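Local coordinates for nucleocapsid protein CP17 (Extra small virus, PDB 6JJA), which forms the T=1 icosahedral capsid of a small single-stranded RNA satellite virus and binds calcium ions, at residues Thr55-Asp60 / Asn78-Leu83; Glu93-Tyr98 / Pro161-Leu166. One frame throughout, in Å; residues are numbered along the deposited sequence.

Both contacts reach one four-stranded antiparallel sheet of the jelly roll, in which strands 52-59 and 162-171 are neighbours. Contact 1 sets the last residues of helix 73-80 and the segment after it, through Leu83, against strand 52-59. Contact 2 pairs strands 88-98 and 162-171 in the same sheet. Their centres are 11 Å apart. Ile57 N of contact 1 lies 2.9 Å from Ala165 O of contact 2, a probable hydrogen bond, and Arg164 packs on Asp58. Contact 1 is nearer to calcium: the Leu83 side chain lies about 6 Å from a bound ion, and that of Glu93 in contact 2 about 12 Å. Both contacts also touch a neighbouring subunit.

Contact 1: Thr55-Asp60 / Asn78-Leu83; sequences TWIDID and NRITKL
Asp58 OD1 is gripped by two nitrogens of Arg79. NE and NH2 of Arg79 each donate to Asp58 OD1 at 2.6 Å, so a side-on salt bridge converges on a single carboxylate oxygen. OD1 lies close to the guanidinium plane. At the carboxylate the two donors differ: NH2 comes nearly along the C-O axis, while NE comes from above the carboxylate plane. The two planes are 81° apart, far from the coplanar pairing in which each oxygen takes its own N-H. Arg79 CG stands anti to the backbone N (chi1 172°), beside Ile57 CD1 at 3.8 Å, and the bend at chi2 (57°) sets CD. Ile57 lies over one guanidinium face. Its CB is 3.8 Å from Arg79 CZ, over the centre of the group, and the two side chains slide past each other in opposite directions.

Strand 52-59 is an outermost strand of a four-stranded sheet of the jelly roll within this chain. Helix 73-80 leads from strand 68-72 of the other sheet to strand 88-98 of this one, so the contact joins the connection between the two sheets to this outermost strand.

The apolar part centres on Ile57. Its CG2 meets Leu83 CD1 at 3.7 Å, with the side chains crossing at about a right angle. Its CD1 touches Ile80 CG1 at 4.2 Å from an oblique direction. Ile80 also reaches Tyr169, Pro88 and Phe90. Arg79 packs on Val47 of a neighbouring subunit, and Leu83 on Gly49 of the same neighbour. Arg164 of the adjacent strand packs on Asp58 CB.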
loop_
_atom_site.group_PDB
_atom_site.type_symbol
_atom_site.label_atom_id
_atom_site.label_comp_id
_atom_site.label_asym_id
_atom_site.label_seq_id
_atom_site.Cartn_x
_atom_site.Cartn_y
_atom_site.Cartn_z
ATOM N N THR A 55 -16.227 25.889 -56.617
ATOM C CA THR A 55 -14.861 26.134 -57.036
ATOM C C THR A 55 -14.671 27.622 -57.280
ATOM O O THR A 55 -15.606 28.322 -57.672
ATOM C CB THR A 55 -14.520 25.318 -58.295
ATOM O OG1 THR A 55 -13.100 25.299 -58.502
ATOM C CG2 THR A 55 -15.183 25.890 -59.510
ATOM N N TRP A 56 -13.457 28.095 -57.028
ATOM C CA TRP A 56 -13.088 29.466 -57.341
ATOM C C TRP A 56 -12.925 29.656 -58.837
ATOM O O TRP A 56 -12.527 28.741 -59.559
ATOM C CB TRP A 56 -11.788 29.847 -56.649
ATOM C CG TRP A 56 -11.836 29.806 -55.178
ATOM C CD1 TRP A 56 -11.611 28.732 -54.389
ATOM C CD2 TRP A 56 -12.116 30.892 -54.303
ATOM N NE1 TRP A 56 -11.743 29.073 -53.077
ATOM C CE2 TRP A 56 -12.056 30.401 -52.997
ATOM C CE3 TRP A 56 -12.424 32.235 -54.497
ATOM C CZ2 TRP A 56 -12.287 31.196 -51.898
ATOM C CZ3 TRP A 56 -12.651 33.019 -53.403
ATOM C CH2 TRP A 56 -12.583 32.505 -52.125
ATOM N N ILE A 57 -13.212 30.869 -59.294
ATOM C CA ILE A 57 -13.080 31.237 -60.689
ATOM C C ILE A 57 -12.346 32.569 -60.768
ATOM O O ILE A 57 -12.163 33.266 -59.773
ATOM C CB ILE A 57 -14.437 31.306 -61.405
ATOM C CG1 ILE A 57 -15.323 32.379 -60.801
ATOM C CG2 ILE A 57 -15.129 30.010 -61.280
ATOM C CD1 ILE A 57 -16.486 32.726 -61.637
ATOM N N ASP A 58 -11.922 32.911 -61.980
ATOM C CA ASP A 58 -11.247 34.163 -62.264
ATOM C C ASP A 58 -11.986 34.868 -63.386
ATOM O O ASP A 58 -12.376 34.233 -64.368
ATOM C CB ASP A 58 -9.790 33.931 -62.651
ATOM C CG ASP A 58 -9.637 33.320 -64.026
ATOM O OD1 ASP A 58 -10.411 32.399 -64.356
ATOM O OD2 ASP A 58 -8.742 33.755 -64.778
ATOM N N ILE A 59 -12.172 36.172 -63.243
ATOM C CA ILE A 59 -12.969 36.962 -64.169
ATOM C C ILE A 59 -12.071 37.978 -64.860
ATOM O O ILE A 59 -11.188 38.572 -64.230
ATOM C CB ILE A 59 -14.135 37.630 -63.420
ATOM C CG1 ILE A 59 -14.919 36.559 -62.663
ATOM C CG2 ILE A 59 -15.055 38.322 -64.373
ATOM C CD1 ILE A 59 -15.802 37.062 -61.608
ATOM N N ASP A 60 -12.307 38.179 -66.160
ATOM C CA ASP A 60 -11.348 38.874 -67.013
ATOM C C ASP A 60 -11.267 40.359 -66.689
ATOM O O ASP A 60 -10.175 40.898 -66.487
ATOM C CB ASP A 60 -11.712 38.680 -68.491
ATOM C CG ASP A 60 -13.121 39.139 -68.814
ATOM O OD1 ASP A 60 -13.760 39.762 -67.942
ATOM O OD2 ASP A 60 -13.590 38.878 -69.939
ATOM N N ASN A 78 -20.721 33.784 -68.118
ATOM C CA ASN A 78 -19.811 33.547 -69.227
ATOM C C ASN A 78 -18.490 32.967 -68.754
ATOM O O ASN A 78 -17.863 32.193 -69.482
ATOM C CB ASN A 78 -19.580 34.843 -69.989
ATOM C CG ASN A 78 -20.758 35.229 -70.847
ATOM O OD1 ASN A 78 -21.643 35.964 -70.415
ATOM N ND2 ASN A 78 -20.779 34.732 -72.076
ATOM N N ARG A 79 -18.049 33.327 -67.552
ATOM C CA ARG A 79 -16.826 32.741 -67.021
ATOM C C ARG A 79 -17.061 31.326 -66.506
ATOM O O ARG A 79 -16.112 30.552 -66.362
ATOM C CB ARG A 79 -16.261 33.626 -65.919
ATOM C CG ARG A 79 -15.102 33.044 -65.153
ATOM C CD ARG A 79 -13.931 32.670 -66.023
ATOM N NE ARG A 79 -12.879 32.041 -65.241
ATOM C CZ ARG A 79 -12.882 30.770 -64.869
ATOM N NH1 ARG A 79 -13.886 29.979 -65.209
ATOM N NH2 ARG A 79 -11.880 30.287 -64.153
ATOM N N ILE A 80 -18.311 30.986 -66.211
ATOM C CA ILE A 80 -18.644 29.648 -65.749
ATOM C C ILE A 80 -18.944 28.711 -66.905
ATOM O O ILE A 80 -18.897 27.488 -66.736
ATOM C CB ILE A 80 -19.819 29.735 -64.769
ATOM C CG1 ILE A 80 -19.316 30.207 -63.421
ATOM C CG2 ILE A 80 -20.470 28.420 -64.604
ATOM C CD1 ILE A 80 -20.342 30.794 -62.591
ATOM N N THR A 81 -19.251 29.251 -68.078
ATOM C CA THR A 81 -19.383 28.428 -69.262
ATOM C C THR A 81 -18.051 27.852 -69.702
ATOM O O THR A 81 -18.024 26.864 -70.443
ATOM C CB THR A 81 -19.984 29.241 -70.395
ATOM O OG1 THR A 81 -19.125 30.343 -70.690
ATOM C CG2 THR A 81 -21.314 29.756 -69.993
ATOM N N LYS A 82 -16.953 28.457 -69.274
ATOM C CA LYS A 82 -15.619 27.990 -69.592
ATOM C C LYS A 82 -15.167 26.872 -68.676
ATOM O O LYS A 82 -14.085 26.315 -68.882
ATOM C CB LYS A 82 -14.641 29.151 -69.509
ATOM C CG LYS A 82 -14.893 30.215 -70.529
ATOM C CD LYS A 82 -14.122 31.460 -70.204
ATOM C CE LYS A 82 -14.313 32.509 -71.272
ATOM N NZ LYS A 82 -13.759 32.057 -72.574
ATOM N N LEU A 83 -15.966 26.539 -67.676
ATOM C CA LEU A 83 -15.729 25.381 -66.838
ATOM C C LEU A 83 -16.478 24.151 -67.325
ATOM O O LEU A 83 -16.259 23.060 -66.793
ATOM C CB LEU A 83 -16.126 25.693 -65.403
ATOM C CG LEU A 83 -15.478 26.911 -64.760
ATOM C CD1 LEU A 83 -16.276 27.308 -63.574
ATOM C CD2 LEU A 83 -14.070 26.648 -64.352
#

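Contact 2: Glu93-Tyr98 / Pro161-Leu166; sequences EKVAAY and PVVRAL
Ala96 and Arg164 form a hydrogen-bonded antiparallel pair at the middle of the contact. Ala96 N donates to Arg164 O at 2.8 Å, and Arg164 N returns a bond to Ala96 O, also 2.8 Å. Tyr98 and Val162 form the next such pair. Ala97-Val163 lies between them, and Val95-Ala165 on the far side of Ala96-Arg164; both are non-hydrogen-bonded. The strands run antiparallel at 164°, as neighbours in one sheet of the jelly roll.

The buried, inward face carries Val95, Ala97, Val163 and Ala165. Val95 CG1 lies 4.1 Å from Val163 CG1, the two side chains side by side and pointing the same way. This face turns toward Asn150 and Ile152 of the other sheet and Tyr76 of helix 73-80.

The other face carries Lys94, Ala96, Tyr98, Val162, Arg164 and Leu166. Here Lys94 and Leu166 are partly exposed, while the others are buried. Lys94 and Leu166 lie side by side, pointing the same way, with Lys94 CD 4.2 Å from Leu166 CD2. Leu166 CG stands anti to the backbone N (chi1 -177°), 3.9 Å from Glu93 OE1. Beside it, Glu93 N donates to Leu166 O at 2.9 Å. At the other end Tyr98 CB sits 4.0 Å from Val162 CB, and Arg164 CG approaches Tyr98 CE1. Tyr98 OH is hydrogen-bonded to Pro41 O of a neighbouring subunit, and Arg164 packs on Pro44 of the same neighbour. The inward face is wholly apolar; the other mixes Ala96, Val162 and Leu166 with Lys94, Tyr98 and Arg164, consistent with its contacts to other subunits.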
loop_
_atom_site.group_PDB
_atom_site.type_symbol
_atom_site.label_atom_id
_atom_site.label_comp_id
_atom_site.label_asym_id
_atom_site.label_seq_id
_atom_site.Cartn_x
_atom_site.Cartn_y
_atom_site.Cartn_z
ATOM N N GLU A 93 -20.785 32.371 -53.052
ATOM C CA GLU A 93 -20.500 32.281 -51.634
ATOM C C GLU A 93 -19.509 33.333 -51.169
ATOM O O GLU A 93 -19.516 33.706 -49.997
ATOM C CB GLU A 93 -19.956 30.895 -51.288
ATOM C CG GLU A 93 -20.936 29.767 -51.445
ATOM C CD GLU A 93 -20.990 29.210 -52.837
ATOM O OE1 GLU A 93 -20.189 29.643 -53.683
ATOM O OE2 GLU A 93 -21.840 28.334 -53.089
ATOM N N LYS A 94 -18.644 33.801 -52.060
ATOM C CA LYS A 94 -17.639 34.795 -51.740
ATOM C C LYS A 94 -17.220 35.529 -52.996
ATOM O O LYS A 94 -17.328 35.011 -54.106
ATOM C CB LYS A 94 -16.389 34.205 -51.127
ATOM C CG LYS A 94 -16.573 33.426 -49.895
ATOM C CD LYS A 94 -15.288 32.851 -49.485
ATOM C CE LYS A 94 -15.359 32.269 -48.126
ATOM N NZ LYS A 94 -14.061 31.739 -47.683
ATOM N N VAL A 95 -16.712 36.736 -52.794
ATOM C CA VAL A 95 -16.107 37.541 -53.838
ATOM C C VAL A 95 -14.948 38.286 -53.215
ATOM O O VAL A 95 -15.137 39.041 -52.258
ATOM C CB VAL A 95 -17.090 38.525 -54.475
ATOM C CG1 VAL A 95 -16.473 39.162 -55.668
ATOM C CG2 VAL A 95 -18.323 37.829 -54.874
ATOM N N ALA A 96 -13.756 38.063 -53.739
ATOM C CA ALA A 96 -12.580 38.824 -53.368
ATOM C C ALA A 96 -12.072 39.575 -54.582
ATOM O O ALA A 96 -11.887 38.985 -55.648
ATOM C CB ALA A 96 -11.488 37.923 -52.814
ATOM N N ALA A 97 -11.866 40.872 -54.423
ATOM C CA ALA A 97 -11.251 41.697 -55.441
ATOM C C ALA A 97 -9.866 42.084 -54.968
ATOM O O ALA A 97 -9.695 42.557 -53.841
ATOM C CB ALA A 97 -12.073 42.945 -55.733
ATOM N N TYR A 98 -8.881 41.856 -55.821
ATOM C CA TYR A 98 -7.507 42.227 -55.554
ATOM C C TYR A 98 -7.098 43.272 -56.573
ATOM O O TYR A 98 -7.319 43.091 -57.772
ATOM C CB TYR A 98 -6.575 41.028 -55.635
ATOM C CG TYR A 98 -6.886 39.879 -54.725
ATOM C CD1 TYR A 98 -7.868 38.975 -55.037
ATOM C CD2 TYR A 98 -6.167 39.678 -53.574
ATOM C CE1 TYR A 98 -8.142 37.930 -54.224
ATOM C CE2 TYR A 98 -6.438 38.630 -52.753
ATOM C CZ TYR A 98 -7.421 37.757 -53.083
ATOM O OH TYR A 98 -7.680 36.702 -52.256
ATOM N N PRO A 161 -8.210 45.260 -61.883
ATOM C CA PRO A 161 -8.117 44.435 -60.682
ATOM C C PRO A 161 -8.333 42.962 -60.983
ATOM O O PRO A 161 -8.686 42.546 -62.088
ATOM C CB PRO A 161 -9.224 44.991 -59.795
ATOM C CG PRO A 161 -10.188 45.538 -60.732
ATOM C CD PRO A 161 -9.417 46.097 -61.857
ATOM N N VAL A 162 -8.118 42.171 -59.945
ATOM C CA VAL A 162 -8.208 40.724 -60.002
ATOM C C VAL A 162 -9.384 40.304 -59.135
ATOM O O VAL A 162 -9.470 40.691 -57.966
ATOM C CB VAL A 162 -6.896 40.078 -59.542
ATOM C CG1 VAL A 162 -7.085 38.669 -59.149
ATOM C CG2 VAL A 162 -5.890 40.154 -60.616
ATOM N N VAL A 163 -10.288 39.524 -59.707
ATOM C CA VAL A 163 -11.506 39.104 -59.035
ATOM C C VAL A 163 -11.485 37.592 -58.907
ATOM O O VAL A 163 -11.269 36.878 -59.891
ATOM C CB VAL A 163 -12.758 39.574 -59.784
ATOM C CG1 VAL A 163 -13.989 39.310 -58.978
ATOM C CG2 VAL A 163 -12.662 41.008 -60.073
ATOM N N ARG A 164 -11.702 37.114 -57.691
ATOM C CA ARG A 164 -11.873 35.702 -57.402
ATOM C C ARG A 164 -13.234 35.519 -56.760
ATOM O O ARG A 164 -13.653 36.345 -55.946
ATOM C CB ARG A 164 -10.777 35.187 -56.476
ATOM C CG ARG A 164 -9.416 35.177 -57.068
ATOM C CD ARG A 164 -9.173 33.920 -57.832
ATOM N NE ARG A 164 -7.825 33.820 -58.362
ATOM C CZ ARG A 164 -7.398 34.456 -59.439
ATOM N NH1 ARG A 164 -8.204 35.256 -60.099
ATOM N NH2 ARG A 164 -6.158 34.291 -59.851
ATOM N N ALA A 165 -13.922 34.449 -57.127
ATOM C CA ALA A 165 -15.270 34.201 -56.660
ATOM C C ALA A 165 -15.480 32.716 -56.474
ATOM O O ALA A 165 -15.153 31.922 -57.356
ATOM C CB ALA A 165 -16.290 34.756 -57.634
ATOM N N LEU A 166 -16.031 32.349 -55.326
ATOM C CA LEU A 166 -16.398 30.975 -55.031
ATOM C C LEU A 166 -17.854 30.795 -55.413
ATOM O O LEU A 166 -18.746 31.390 -54.810
ATOM C CB LEU A 166 -16.154 30.673 -53.566
ATOM C CG LEU A 166 -16.397 29.292 -53.015
ATOM C CD1 LEU A 166 -15.375 28.343 -53.481
ATOM C CD2 LEU A 166 -16.349 29.405 -51.555
#